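Local coordinates for occlusion-derived virus envelope protein E66 (Autographa californica nucleopolyhedrovirus, PDB 3VSN) that cleaves non-sulfated chondroitin as a polysaccharide lyase of the viral envelope and is essential for oral infectivity, perhaps by digesting the chondroitin sulfate barrier of the host midgut, at residues P71-H83 with W131-M144. Sequence-based numbering, arbitrary orientation.
Sequences PWTSVPDFGTVCH and WGPVADWYHFTITM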
loop_
_atom_site.group_PDB
_atom_site.type_symbol
_atom_site.label_atom_id
_atom_site.label_comp_id
_atom_site.label_asym_id
_atom_site.label_seq_id
_atom_site.Cartn_x
_atom_site.Cartn_y
_atom_site.Cartn_z
ATOM N N PRO A 71 0.439 27.246 21.106
ATOM C CA PRO A 71 -0.793 26.470 20.919
ATOM C C PRO A 71 -2.097 27.261 21.052
ATOM O O PRO A 71 -3.128 26.821 20.539
ATOM C CB PRO A 71 -0.711 25.415 22.027
ATOM C CG PRO A 71 0.100 26.056 23.095
ATOM C CD PRO A 71 1.116 26.893 22.371
ATOM N N TRP A 72 -2.055 28.406 21.732
ATOM C CA TRP A 72 -3.275 29.168 22.025
ATOM C C TRP A 72 -3.658 30.123 20.927
ATOM O O TRP A 72 -4.776 30.641 20.907
ATOM C CB TRP A 72 -3.165 29.884 23.375
ATOM C CG TRP A 72 -2.524 29.045 24.462
ATOM C CD1 TRP A 72 -1.504 29.421 25.332
ATOM C CD2 TRP A 72 -2.822 27.642 24.815
ATOM N NE1 TRP A 72 -1.173 28.390 26.177
ATOM C CE2 TRP A 72 -1.921 27.297 25.920
ATOM C CE3 TRP A 72 -3.714 26.681 24.346
ATOM C CZ2 TRP A 72 -1.928 26.042 26.509
ATOM C CZ3 TRP A 72 -3.712 25.417 24.951
ATOM C CH2 TRP A 72 -2.842 25.108 26.008
ATOM N N THR A 73 -2.733 30.358 20.000
ATOM C CA THR A 73 -2.998 31.195 18.828
ATOM C C THR A 73 -2.860 30.396 17.530
ATOM O O THR A 73 -3.606 30.621 16.575
ATOM C CB THR A 73 -2.085 32.440 18.783
ATOM O OG1 THR A 73 -0.720 32.045 18.967
ATOM C CG2 THR A 73 -2.473 33.432 19.877
ATOM N N SER A 74 -1.905 29.466 17.510
ATOM C CA SER A 74 -1.686 28.584 16.363
ATOM C C SER A 74 -2.255 27.187 16.618
ATOM O O SER A 74 -1.785 26.465 17.503
ATOM C CB SER A 74 -0.196 28.499 16.025
ATOM O OG SER A 74 0.073 27.388 15.184
ATOM N N VAL A 75 -3.263 26.815 15.834
ATOM C CA VAL A 75 -3.929 25.516 15.982
ATOM C C VAL A 75 -3.039 24.319 15.583
ATOM O O VAL A 75 -3.136 23.261 16.209
ATOM C CB VAL A 75 -5.312 25.478 15.277
ATOM C CG1 VAL A 75 -6.037 24.172 15.569
ATOM C CG2 VAL A 75 -6.176 26.644 15.733
ATOM N N PRO A 76 -2.175 24.474 14.549
ATOM C CA PRO A 76 -1.194 23.410 14.301
ATOM C C PRO A 76 -0.285 23.148 15.504
ATOM O O PRO A 76 0.036 21.992 15.784
ATOM C CB PRO A 76 -0.381 23.953 13.122
ATOM C CG PRO A 76 -1.353 24.800 12.382
ATOM C CD PRO A 76 -2.176 25.464 13.452
ATOM N N ASP A 77 0.112 24.209 16.207
ATOM C CA ASP A 77 0.913 24.074 17.425
ATOM C C ASP A 77 0.147 23.364 18.548
ATOM O O ASP A 77 0.742 22.618 19.325
ATOM C CB ASP A 77 1.429 25.438 17.906
ATOM C CG ASP A 77 2.651 25.923 17.126
ATOM O OD1 ASP A 77 3.109 25.226 16.192
ATOM O OD2 ASP A 77 3.161 27.014 17.457
ATOM N N PHE A 78 -1.164 23.600 18.631
ATOM C CA PHE A 78 -2.020 22.896 19.591
ATOM C C PHE A 78 -2.065 21.399 19.279
ATOM O O PHE A 78 -2.006 20.566 20.187
ATOM C CB PHE A 78 -3.434 23.495 19.625
ATOM C CG PHE A 78 -4.368 22.800 20.583
ATOM C CD1 PHE A 78 -4.189 22.912 21.961
ATOM C CD2 PHE A 78 -5.428 22.038 20.109
ATOM C CE1 PHE A 78 -5.048 22.271 22.842
ATOM C CE2 PHE A 78 -6.290 21.396 20.985
ATOM C CZ PHE A 78 -6.100 21.512 22.353
ATOM N N GLY A 79 -2.161 21.070 17.991
ATOM C CA GLY A 79 -2.042 19.689 17.523
ATOM C C GLY A 79 -0.739 19.045 17.961
ATOM O O GLY A 79 -0.721 17.891 18.393
ATOM N N THR A 80 0.350 19.804 17.866
ATOM C CA THR A 80 1.662 19.330 18.294
ATOM C C THR A 80 1.722 19.095 19.807
ATOM O O THR A 80 2.274 18.086 20.248
ATOM C CB THR A 80 2.788 20.274 17.829
ATOM O OG1 THR A 80 2.708 20.429 16.407
ATOM C CG2 THR A 80 4.159 19.707 18.185
ATOM N N VAL A 81 1.146 20.013 20.588
ATOM C CA VAL A 81 1.021 19.831 22.041
ATOM C C VAL A 81 0.265 18.534 22.346
ATOM O O VAL A 81 0.720 17.713 23.144
ATOM C CB VAL A 81 0.306 21.023 22.722
ATOM C CG1 VAL A 81 -0.059 20.690 24.163
ATOM C CG2 VAL A 81 1.176 22.269 22.677
ATOM N N CYS A 82 -0.884 18.365 21.694
ATOM C CA CYS A 82 -1.709 17.168 21.846
ATOM C C CYS A 82 -0.946 15.872 21.545
ATOM O O CYS A 82 -0.932 14.953 22.371
ATOM C CB CYS A 82 -2.966 17.281 20.982
ATOM S SG CYS A 82 -4.202 18.430 21.632
ATOM N N HIS A 83 -0.303 15.805 20.378
ATOM C CA HIS A 83 0.480 14.621 19.996
ATOM C C HIS A 83 1.639 14.356 20.916
ATOM O O HIS A 83 1.925 13.207 21.242
ATOM C CB HIS A 83 0.977 14.725 18.556
ATOM C CG HIS A 83 -0.102 14.531 17.519
ATOM N ND1 HIS A 83 -0.903 13.449 17.502
ATOM C CD2 HIS A 83 -0.475 15.317 16.432
ATOM C CE1 HIS A 83 -1.753 13.540 16.464
ATOM N NE2 HIS A 83 -1.491 14.685 15.811
ATOM N N TRP A 131 -10.374 28.570 19.087
ATOM C CA TRP A 131 -9.448 29.633 18.685
ATOM C C TRP A 131 -8.799 29.337 17.360
ATOM O O TRP A 131 -8.925 28.230 16.830
ATOM C CB TRP A 131 -8.405 29.916 19.767
ATOM C CG TRP A 131 -7.493 28.758 20.095
ATOM C CD1 TRP A 131 -6.339 28.367 19.419
ATOM C CD2 TRP A 131 -7.616 27.812 21.213
ATOM N NE1 TRP A 131 -5.766 27.274 20.017
ATOM C CE2 TRP A 131 -6.479 26.890 21.097
ATOM C CE3 TRP A 131 -8.523 27.639 22.254
ATOM C CZ2 TRP A 131 -6.281 25.851 21.995
ATOM C CZ3 TRP A 131 -8.312 26.588 23.153
ATOM C CH2 TRP A 131 -7.217 25.716 23.025
ATOM N N GLY A 132 -8.104 30.332 16.808
ATOM C CA GLY A 132 -7.533 30.234 15.466
ATOM C C GLY A 132 -8.614 30.300 14.397
ATOM O O GLY A 132 -9.770 30.602 14.708
ATOM N N PRO A 133 -8.248 30.019 13.128
ATOM C CA PRO A 133 -9.217 30.027 12.025
ATOM C C PRO A 133 -10.462 29.200 12.343
ATOM O O PRO A 133 -10.350 28.098 12.886
ATOM C CB PRO A 133 -8.434 29.397 10.872
ATOM C CG PRO A 133 -7.019 29.766 11.154
ATOM C CD PRO A 133 -6.881 29.733 12.652
ATOM N N VAL A 134 -11.632 29.741 12.000
ATOM C CA VAL A 134 -12.927 29.145 12.360
ATOM C C VAL A 134 -13.128 27.725 11.814
ATOM O O VAL A 134 -14.012 26.998 12.279
ATOM C CB VAL A 134 -14.119 30.047 11.940
ATOM C CG1 VAL A 134 -13.907 31.504 12.452
ATOM C CG2 VAL A 134 -14.317 30.023 10.389
ATOM N N ALA A 135 -12.303 27.340 10.842
ATOM C CA ALA A 135 -12.424 26.041 10.178
ATOM C C ALA A 135 -11.372 25.014 10.617
ATOM O O ALA A 135 -11.383 23.874 10.144
ATOM C CB ALA A 135 -12.399 26.223 8.665
ATOM N N ASP A 136 -10.473 25.412 11.517
ATOM C CA ASP A 136 -9.423 24.516 12.020
ATOM C C ASP A 136 -9.885 23.718 13.249
ATOM O O ASP A 136 -9.273 23.770 14.321
ATOM C CB ASP A 136 -8.136 25.300 12.310
ATOM C CG ASP A 136 -7.429 25.763 11.042
ATOM O OD1 ASP A 136 -7.983 25.582 9.935
ATOM O OD2 ASP A 136 -6.313 26.313 11.152
ATOM N N TRP A 137 -10.965 22.967 13.063
ATOM C CA TRP A 137 -11.621 22.228 14.138
ATOM C C TRP A 137 -10.950 20.916 14.465
ATOM O O TRP A 137 -11.182 20.354 15.539
ATOM C CB TRP A 137 -13.075 21.974 13.756
ATOM C CG TRP A 137 -13.204 21.160 12.488
ATOM C CD1 TRP A 137 -13.352 21.630 11.184
ATOM C CD2 TRP A 137 -13.155 19.697 12.363
ATOM N NE1 TRP A 137 -13.415 20.588 10.291
ATOM C CE2 TRP A 137 -13.300 19.402 10.931
ATOM C CE3 TRP A 137 -13.027 18.643 13.260
ATOM C CZ2 TRP A 137 -13.311 18.102 10.447
ATOM C CZ3 TRP A 137 -13.032 17.336 12.759
ATOM C CH2 TRP A 137 -13.172 17.075 11.386
ATOM N N TYR A 138 -10.122 20.422 13.541
ATOM C CA TYR A 138 -9.589 19.049 13.580
ATOM C C TYR A 138 -9.044 18.599 14.935
ATOM O O TYR A 138 -9.517 17.613 15.501
ATOM C CB TYR A 138 -8.525 18.841 12.492
ATOM C CG TYR A 138 -8.128 17.388 12.275
ATOM C CD1 TYR A 138 -8.924 16.537 11.507
ATOM C CD2 TYR A 138 -6.955 16.870 12.830
ATOM C CE1 TYR A 138 -8.568 15.213 11.297
ATOM C CE2 TYR A 138 -6.589 15.543 12.625
ATOM C CZ TYR A 138 -7.401 14.720 11.858
ATOM O OH TYR A 138 -7.054 13.404 11.645
ATOM N N HIS A 139 -8.052 19.319 15.445
ATOM C CA HIS A 139 -7.354 18.907 16.661
ATOM C C HIS A 139 -8.180 18.990 17.917
ATOM O O HIS A 139 -7.850 18.359 18.921
ATOM C CB HIS A 139 -6.032 19.650 16.796
ATOM C CG HIS A 139 -4.987 19.193 15.810
ATOM N ND1 HIS A 139 -4.453 20.008 14.886
ATOM C CD2 HIS A 139 -4.398 17.943 15.622
ATOM C CE1 HIS A 139 -3.559 19.322 14.148
ATOM N NE2 HIS A 139 -3.529 18.057 14.599
ATOM N N PHE A 140 -9.276 19.742 17.864
ATOM C CA PHE A 140 -10.193 19.837 18.998
ATOM C C PHE A 140 -11.133 18.634 19.079
ATOM O O PHE A 140 -11.448 18.159 20.172
ATOM C CB PHE A 140 -10.987 21.149 18.944
ATOM C CG PHE A 140 -10.120 22.376 18.961
ATOM C CD1 PHE A 140 -9.552 22.827 20.148
ATOM C CD2 PHE A 140 -9.856 23.074 17.786
ATOM C CE1 PHE A 140 -8.740 23.955 20.165
ATOM C CE2 PHE A 140 -9.050 24.202 17.796
ATOM C CZ PHE A 140 -8.490 24.642 18.986
ATOM N N THR A 141 -11.562 18.143 17.919
ATOM C CA THR A 141 -12.505 17.030 17.819
ATOM C C THR A 141 -11.806 15.665 17.780
ATOM O O THR A 141 -12.294 14.686 18.358
ATOM C CB THR A 141 -13.388 17.195 16.562
ATOM O OG1 THR A 141 -14.223 18.347 16.715
ATOM C CG2 THR A 141 -14.259 15.979 16.328
ATOM N N ILE A 142 -10.665 15.610 17.096
ATOM C CA ILE A 142 -9.982 14.344 16.827
ATOM C C ILE A 142 -8.873 14.073 17.839
ATOM O O ILE A 142 -8.948 13.109 18.600
ATOM C CB ILE A 142 -9.438 14.282 15.373
ATOM C CG1 ILE A 142 -10.566 14.508 14.349
ATOM C CG2 ILE A 142 -8.707 12.967 15.102
ATOM C CD1 ILE A 142 -11.744 13.554 14.460
ATOM N N THR A 143 -7.861 14.937 17.858
ATOM C CA THR A 143 -6.657 14.694 18.652
ATOM C C THR A 143 -6.849 14.940 20.151
ATOM O O THR A 143 -6.394 14.145 20.976
ATOM C CB THR A 143 -5.468 15.520 18.128
ATOM O OG1 THR A 143 -5.486 15.518 16.694
ATOM C CG2 THR A 143 -4.149 14.927 18.605
ATOM N N MET A 144 -7.527 16.027 20.502
ATOM C CA MET A 144 -7.696 16.392 21.912
ATOM C C MET A 144 -8.418 15.338 22.772
ATOM O O MET A 144 -7.946 15.029 23.863
ATOM C CB MET A 144 -8.360 17.763 22.055
ATOM C CG MET A 144 -8.332 18.317 23.473
ATOM S SD MET A 144 -9.281 19.841 23.605
ATOM C CE MET A 144 -10.960 19.217 23.500
#
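W131 lies across the loop that leads into helix 75-83, and its indole NE1 gives P71 O a weak hydrogen bond (2.7 Å, but bent to 128° at the hydrogen). A chi1 of 62° tucks CG between the two backbone arms of the residue, which turns the ring back over this loop: W72 CA lies over one face, 4.1 Å from the centroid of the five-membered ring, and the opposite face is covered by F140 CZ. Two edge-to-face pairs follow: the W72 edge is directed, with an offset, at the W131 face, while the W131 edge meets the F78 face. W131 O, 3.4 Å from V75 CG2, is buried without a polar partner. V75 uses its other methyl, CG1, against D136 CB and F140. H139 is a knob among V75, F78, G79 and H83; its imidazole lies flat on the backbone, G79 CA standing almost on the ring normal, 3.4 Å from the centroid, a CH-pi contact. Next, F140 CE1 comes 3.6 Å from F78 CE2, the two rings similarly tilted but so displaced that they hardly overlap; F140 thus completes an aromatic cluster with W72, F78 and W131. T143 CG2 reaches C82 CB and the H83 ring face, whereas M144 SD stands at the F78 edge, 3.8 Å from CZ, a Met-aromatic contact. The short helical segments run nearly parallel (11°), their axes 9.5 Å apart, within the N-terminal alpha/alpha-toroid domain of polysaccharide lyase family 8 type. Helix 103-119 packs on W72, F78, W131 and M144, strand 65-66 touches W72, and helix 189-205, which carries catalytic N191, meets W137 and Y138.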